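Local coordinates for tryptophanyl-tRNA synthetase (Cryptosporidium parvum Iowa II, PDB 3HV0), which probably catalyses the ATP-dependent attachment of L-tryptophan to tRNA(Trp), releasing AMP and diphosphate, through the class I synthetase catalytic region contained in this chain, at residues A[196-208]-A[233-247]. Sequence-based numbering, arbitrary orientation.
Sequences AFPAVQAAPAFSS and YFRMVRDVAPRLGYL. With TRP (tryptophan), chain C.
Phe206 offers one face to the edge of Tyr246, whose CD2 stands 3.4 Å above the middle of the phenyl plane in an edge-to-face pair with planes at 57°. Around the phenyl rim, close to its plane, lie Leu247 O, 3.3 Å from Phe206 CE1, and the CB of Ala241. At the other end of the contact the Tyr233 ring carries the side-chain amide of Gln201 stacked over one face, the two planes 18° apart, while Pro198 CA sits at its edge and the Phe197 ring approaches obliquely. Both segments belong to the Rossmann-like catalytic domain of class I synthetases, where the helical segments 196-202 and 233-240, parts of helices 192-202 and 231-240, cross at -76° beside the tryptophan pocket. CG of Gln201 is anti to the backbone N, which carries the amide out between Tyr233 and the bound tryptophan. Phe234 reaches the same ligand, its CZ 3.6 Å from CZ2 of the indole, and Tyr78 and Glu118 supply hydrogen bonds to the substrate. Tyr233 thus backs a residue of the tryptophan pocket.

Between these aromatic ends the helices meet through the methyl groups of Ala202, Val237 and Met236. The methyl of Ala202 fits against Val237 CG2 and Met236 CE, the latter swung in by a bend at chi3. That same Val237 methyl also touches Phe206 CZ. Beyond the helices, Ser208 OG and Tyr246 OH each hydrogen-bond to one carboxylate oxygen of Asp167, OD2 and OD1 respectively. A water joins the two backbones, donating to Ala205 O at 2.8 Å and to Leu247 O at 2.9 Å.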
loop_
_atom_site.group_PDB
_atom_site.type_symbol
_atom_site.label_atom_id
_atom_site.label_comp_id
_atom_site.label_asym_id
_atom_site.label_seq_id
_atom_site.Cartn_x
_atom_site.Cartn_y
_atom_site.Cartn_z
ATOM N N ALA A 196 1.000 -6.327 6.072
ATOM C CA ALA A 196 0.765 -5.728 4.737
ATOM C C ALA A 196 1.964 -5.759 3.776
ATOM O O ALA A 196 1.773 -5.511 2.586
ATOM C CB ALA A 196 0.269 -4.291 4.867
ATOM N N PHE A 197 3.173 -6.020 4.279
ATOM C CA PHE A 197 4.386 -5.889 3.468
ATOM C C PHE A 197 4.714 -7.067 2.526
ATOM O O PHE A 197 5.238 -6.859 1.439
ATOM C CB PHE A 197 5.647 -5.563 4.310
ATOM C CG PHE A 197 6.913 -5.602 3.479
ATOM C CD1 PHE A 197 7.148 -4.618 2.528
ATOM C CD2 PHE A 197 7.784 -6.693 3.547
ATOM C CE1 PHE A 197 8.257 -4.692 1.693
ATOM C CE2 PHE A 197 8.897 -6.771 2.712
ATOM C CZ PHE A 197 9.132 -5.774 1.787
ATOM N N PRO A 198 4.441 -8.308 2.938
ATOM C CA PRO A 198 4.784 -9.410 2.054
ATOM C C PRO A 198 4.297 -9.256 0.606
ATOM O O PRO A 198 5.053 -9.564 -0.351
ATOM C CB PRO A 198 4.125 -10.588 2.730
ATOM C CG PRO A 198 4.194 -10.274 4.159
ATOM C CD PRO A 198 4.020 -8.796 4.267
ATOM N N ALA A 199 3.083 -8.744 0.425
ATOM C CA ALA A 199 2.571 -8.517 -0.938
ATOM C C ALA A 199 3.441 -7.514 -1.701
ATOM O O ALA A 199 3.655 -7.652 -2.903
ATOM C CB ALA A 199 1.152 -8.047 -0.918
ATOM N N VAL A 200 3.956 -6.511 -0.993
ATOM C CA VAL A 200 4.856 -5.519 -1.609
ATOM C C VAL A 200 6.120 -6.162 -2.150
ATOM O O VAL A 200 6.578 -5.810 -3.233
ATOM C CB VAL A 200 5.218 -4.387 -0.636
ATOM C CG1 VAL A 200 6.095 -3.338 -1.308
ATOM C CG2 VAL A 200 3.962 -3.740 -0.114
ATOM N N GLN A 201 6.662 -7.131 -1.420
ATOM C CA GLN A 201 7.851 -7.840 -1.886
ATOM C C GLN A 201 7.550 -8.883 -2.926
ATOM O O GLN A 201 8.396 -9.189 -3.748
ATOM C CB GLN A 201 8.553 -8.532 -0.744
ATOM C CG GLN A 201 9.831 -9.201 -1.178
ATOM C CD GLN A 201 10.869 -9.256 -0.130
ATOM O OE1 GLN A 201 11.666 -10.170 -0.116
ATOM N NE2 GLN A 201 10.874 -8.298 0.762
ATOM N N ALA A 202 6.368 -9.480 -2.844
ATOM C CA ALA A 202 5.928 -10.458 -3.829
ATOM C C ALA A 202 5.740 -9.830 -5.213
ATOM O O ALA A 202 6.185 -10.383 -6.202
ATOM C CB ALA A 202 4.656 -11.109 -3.373
ATOM N N ALA A 203 5.125 -8.653 -5.253
ATOM C CA ALA A 203 4.596 -8.056 -6.479
ATOM C C ALA A 203 5.577 -7.918 -7.668
ATOM O O ALA A 203 5.159 -8.028 -8.825
ATOM C CB ALA A 203 3.918 -6.704 -6.170
ATOM N N PRO A 204 6.859 -7.635 -7.397
ATOM C CA PRO A 204 7.773 -7.540 -8.531
ATOM C C PRO A 204 8.123 -8.883 -9.170
ATOM O O PRO A 204 8.685 -8.897 -10.283
ATOM C CB PRO A 204 9.025 -6.878 -7.937
ATOM C CG PRO A 204 8.558 -6.209 -6.670
ATOM C CD PRO A 204 7.451 -7.075 -6.164
ATOM N N ALA A 205 7.797 -10.003 -8.521
ATOM C CA ALA A 205 7.994 -11.314 -9.185
ATOM C C ALA A 205 6.952 -11.585 -10.304
ATOM O O ALA A 205 6.951 -12.655 -10.901
ATOM C CB ALA A 205 8.015 -12.427 -8.185
ATOM N N PHE A 206 6.057 -10.633 -10.575
ATOM C CA PHE A 206 5.127 -10.756 -11.710
ATOM C C PHE A 206 5.379 -9.641 -12.695
ATOM O O PHE A 206 5.461 -8.484 -12.291
ATOM C CB PHE A 206 3.668 -10.640 -11.288
ATOM C CG PHE A 206 3.214 -11.685 -10.322
ATOM C CD1 PHE A 206 3.328 -13.017 -10.635
ATOM C CD2 PHE A 206 2.612 -11.330 -9.132
ATOM C CE1 PHE A 206 2.904 -13.984 -9.753
ATOM C CE2 PHE A 206 2.169 -12.290 -8.260
ATOM C CZ PHE A 206 2.330 -13.622 -8.560
ATOM N N SER A 207 5.423 -9.991 -13.976
ATOM C CA SER A 207 5.773 -9.065 -15.040
ATOM C C SER A 207 4.746 -7.968 -15.230
ATOM O O SER A 207 5.079 -6.901 -15.721
ATOM C CB SER A 207 5.942 -9.820 -16.370
ATOM O OG SER A 207 4.719 -10.372 -16.810
ATOM N N SER A 208 3.491 -8.252 -14.880
ATOM C CA SER A 208 2.478 -7.218 -14.887
ATOM C C SER A 208 2.968 -5.978 -14.103
ATOM O O SER A 208 2.682 -4.851 -14.500
ATOM C CB SER A 208 1.135 -7.723 -14.324
ATOM O OG SER A 208 1.232 -8.079 -12.945
ATOM N N TYR A 233 8.460 -15.322 1.298
ATOM C CA TYR A 233 7.732 -14.401 0.413
ATOM C C TYR A 233 7.412 -15.052 -0.920
ATOM O O TYR A 233 6.356 -14.822 -1.469
ATOM C CB TYR A 233 8.531 -13.115 0.134
ATOM C CG TYR A 233 8.865 -12.302 1.373
ATOM C CD1 TYR A 233 10.095 -12.437 2.012
ATOM C CD2 TYR A 233 7.948 -11.388 1.895
ATOM C CE1 TYR A 233 10.406 -11.703 3.135
ATOM C CE2 TYR A 233 8.237 -10.661 3.041
ATOM C CZ TYR A 233 9.473 -10.815 3.655
ATOM O OH TYR A 233 9.784 -10.075 4.773
ATOM N N PHE A 234 8.330 -15.860 -1.437
ATOM C CA PHE A 234 8.194 -16.425 -2.776
ATOM C C PHE A 234 7.575 -17.832 -2.751
ATOM O O PHE A 234 7.158 -18.363 -3.786
ATOM C CB PHE A 234 9.553 -16.382 -3.493
ATOM C CG PHE A 234 10.163 -15.002 -3.506
ATOM C CD1 PHE A 234 9.505 -13.963 -4.144
ATOM C CD2 PHE A 234 11.352 -14.720 -2.830
ATOM C CE1 PHE A 234 10.026 -12.675 -4.135
ATOM C CE2 PHE A 234 11.884 -13.463 -2.839
ATOM C CZ PHE A 234 11.219 -12.432 -3.484
ATOM N N ARG A 235 7.506 -18.435 -1.570
ATOM C CA ARG A 235 6.646 -19.593 -1.372
ATOM C C ARG A 235 5.209 -19.103 -1.513
ATOM O O ARG A 235 4.419 -19.680 -2.234
ATOM C CB ARG A 235 6.870 -20.191 0.018
ATOM C CG ARG A 235 6.783 -21.700 0.081
ATOM C CD ARG A 235 7.325 -22.210 1.406
ATOM N NE ARG A 235 6.303 -22.127 2.464
ATOM C CZ ARG A 235 6.512 -21.721 3.723
ATOM N NH1 ARG A 235 7.723 -21.319 4.136
ATOM N NH2 ARG A 235 5.481 -21.714 4.577
ATOM N N MET A 236 4.893 -18.012 -0.817
ATOM C CA MET A 236 3.545 -17.433 -0.817
ATOM C C MET A 236 3.090 -17.003 -2.226
ATOM O O MET A 236 2.029 -17.386 -2.692
ATOM C CB MET A 236 3.519 -16.230 0.131
ATOM C CG MET A 236 2.222 -15.436 0.126
ATOM S SD MET A 236 2.523 -13.749 0.655
ATOM C CE MET A 236 3.631 -13.181 -0.659
ATOM N N VAL A 237 3.917 -16.219 -2.900
ATOM C CA VAL A 237 3.588 -15.727 -4.223
ATOM C C VAL A 237 3.478 -16.857 -5.276
ATOM O O VAL A 237 2.713 -16.739 -6.223
ATOM C CB VAL A 237 4.587 -14.643 -4.686
ATOM C CG1 VAL A 237 5.686 -15.254 -5.550
ATOM C CG2 VAL A 237 3.849 -13.557 -5.449
ATOM N N ARG A 238 4.207 -17.951 -5.108
ATOM C CA ARG A 238 4.039 -19.106 -6.009
ATOM C C ARG A 238 2.695 -19.812 -5.805
ATOM O O ARG A 238 2.165 -20.441 -6.715
ATOM C CB ARG A 238 5.183 -20.118 -5.840
ATOM C CG ARG A 238 6.436 -19.744 -6.610
ATOM C CD ARG A 238 7.594 -20.696 -6.323
ATOM N NE ARG A 238 7.274 -22.079 -6.666
ATOM C CZ ARG A 238 7.482 -22.650 -7.852
ATOM N NH1 ARG A 238 8.022 -21.974 -8.863
ATOM N NH2 ARG A 238 7.145 -23.918 -8.035
ATOM N N ASP A 239 2.163 -19.725 -4.598
ATOM C CA ASP A 239 0.862 -20.271 -4.312
ATOM C C ASP A 239 -0.258 -19.395 -4.869
ATOM O O ASP A 239 -1.308 -19.933 -5.217
ATOM C CB ASP A 239 0.673 -20.465 -2.802
ATOM C CG ASP A 239 1.228 -21.791 -2.310
ATOM O OD1 ASP A 239 2.370 -22.150 -2.666
ATOM O OD2 ASP A 239 0.502 -22.484 -1.562
ATOM N N VAL A 240 -0.070 -18.074 -4.943
ATOM C CA VAL A 240 -1.145 -17.200 -5.463
ATOM C C VAL A 240 -1.109 -17.007 -6.984
ATOM O O VAL A 240 -2.154 -16.734 -7.580
ATOM C CB VAL A 240 -1.213 -15.814 -4.754
ATOM C CG1 VAL A 240 -1.459 -15.998 -3.291
ATOM C CG2 VAL A 240 0.047 -15.043 -4.956
ATOM N N ALA A 241 0.063 -17.157 -7.596
ATOM C CA ALA A 241 0.226 -17.040 -9.057
ATOM C C ALA A 241 -0.917 -17.638 -9.895
ATOM O O ALA A 241 -1.494 -16.952 -10.725
ATOM C CB ALA A 241 1.566 -17.670 -9.502
ATOM N N PRO A 242 -1.211 -18.937 -9.717
ATOM C CA PRO A 242 -2.248 -19.505 -10.575
ATOM C C PRO A 242 -3.595 -18.826 -10.361
ATOM O O PRO A 242 -4.261 -18.477 -11.319
ATOM C CB PRO A 242 -2.283 -20.997 -10.187
ATOM C CG PRO A 242 -1.406 -21.154 -9.011
ATOM C CD PRO A 242 -0.486 -19.980 -8.964
ATOM N N ARG A 243 -3.965 -18.581 -9.115
ATOM C CA ARG A 243 -5.243 -17.911 -8.820
ATOM C C ARG A 243 -5.400 -16.487 -9.386
ATOM O O ARG A 243 -6.492 -15.925 -9.354
ATOM C CB ARG A 243 -5.466 -17.885 -7.314
ATOM C CG ARG A 243 -5.668 -19.282 -6.746
ATOM C CD ARG A 243 -5.949 -19.274 -5.259
ATOM N NE ARG A 243 -4.715 -19.232 -4.479
ATOM C CZ ARG A 243 -4.634 -18.857 -3.200
ATOM N NH1 ARG A 243 -5.731 -18.483 -2.525
ATOM N NH2 ARG A 243 -3.436 -18.839 -2.591
ATOM N N LEU A 244 -4.310 -15.899 -9.865
ATOM C CA LEU A 244 -4.332 -14.605 -10.542
ATOM C C LEU A 244 -4.114 -14.773 -12.049
ATOM O O LEU A 244 -4.099 -13.793 -12.789
ATOM C CB LEU A 244 -3.245 -13.694 -9.958
ATOM C CG LEU A 244 -3.326 -13.433 -8.435
ATOM C CD1 LEU A 244 -2.121 -12.708 -7.935
ATOM C CD2 LEU A 244 -4.566 -12.658 -8.046
ATOM N N GLY A 245 -3.938 -16.011 -12.495
ATOM C CA GLY A 245 -3.610 -16.289 -13.890
ATOM C C GLY A 245 -2.243 -15.813 -14.299
ATOM O O GLY A 245 -2.039 -15.457 -15.458
ATOM N N TYR A 246 -1.318 -15.812 -13.335
ATOM C CA TYR A 246 0.056 -15.333 -13.508
ATOM C C TYR A 246 1.022 -16.525 -13.440
ATOM O O TYR A 246 0.678 -17.575 -12.895
ATOM C CB TYR A 246 0.428 -14.328 -12.414
ATOM C CG TYR A 246 -0.189 -12.926 -12.489
ATOM C CD1 TYR A 246 -0.942 -12.493 -13.579
ATOM C CD2 TYR A 246 0.008 -12.024 -11.446
ATOM C CE1 TYR A 246 -1.483 -11.203 -13.621
ATOM C CE2 TYR A 246 -0.517 -10.755 -11.479
ATOM C CZ TYR A 246 -1.260 -10.346 -12.565
ATOM O OH TYR A 246 -1.765 -9.067 -12.545
ATOM N N LEU A 247 2.224 -16.355 -14.001
ATOM C CA LEU A 247 3.276 -17.360 -13.906
ATOM C C LEU A 247 3.850 -17.399 -12.500
ATOM O O LEU A 247 3.963 -16.359 -11.837
ATOM C CB LEU A 247 4.410 -17.061 -14.878
ATOM C CG LEU A 247 4.080 -17.133 -16.357
ATOM C CD1 LEU A 247 5.348 -16.891 -17.157
ATOM C CD2 LEU A 247 3.469 -18.479 -16.700
HETATM N N TRP C . 13.401 -7.754 2.330
HETATM C CA TRP C . 14.712 -8.133 1.723
HETATM C C TRP C . 15.824 -7.967 2.748
HETATM O O TRP C . 15.656 -7.235 3.740
HETATM C CB TRP C . 15.022 -7.324 0.448
HETATM C CG TRP C . 14.377 -7.879 -0.800
HETATM C CD1 TRP C . 13.285 -7.372 -1.462
HETATM C CD2 TRP C . 14.788 -9.033 -1.549
HETATM N NE1 TRP C . 13.001 -8.135 -2.562
HETATM C CE2 TRP C . 13.897 -9.168 -2.632
HETATM C CE3 TRP C . 15.818 -9.959 -1.410
HETATM C CZ2 TRP C . 14.007 -10.193 -3.569
HETATM C CZ3 TRP C . 15.922 -10.979 -2.339
HETATM C CH2 TRP C . 15.011 -11.093 -3.402
HETATM O OXT TRP C . 16.894 -8.584 2.583
HETATM O O HOH W 1 6.374 -14.861 -12.453
#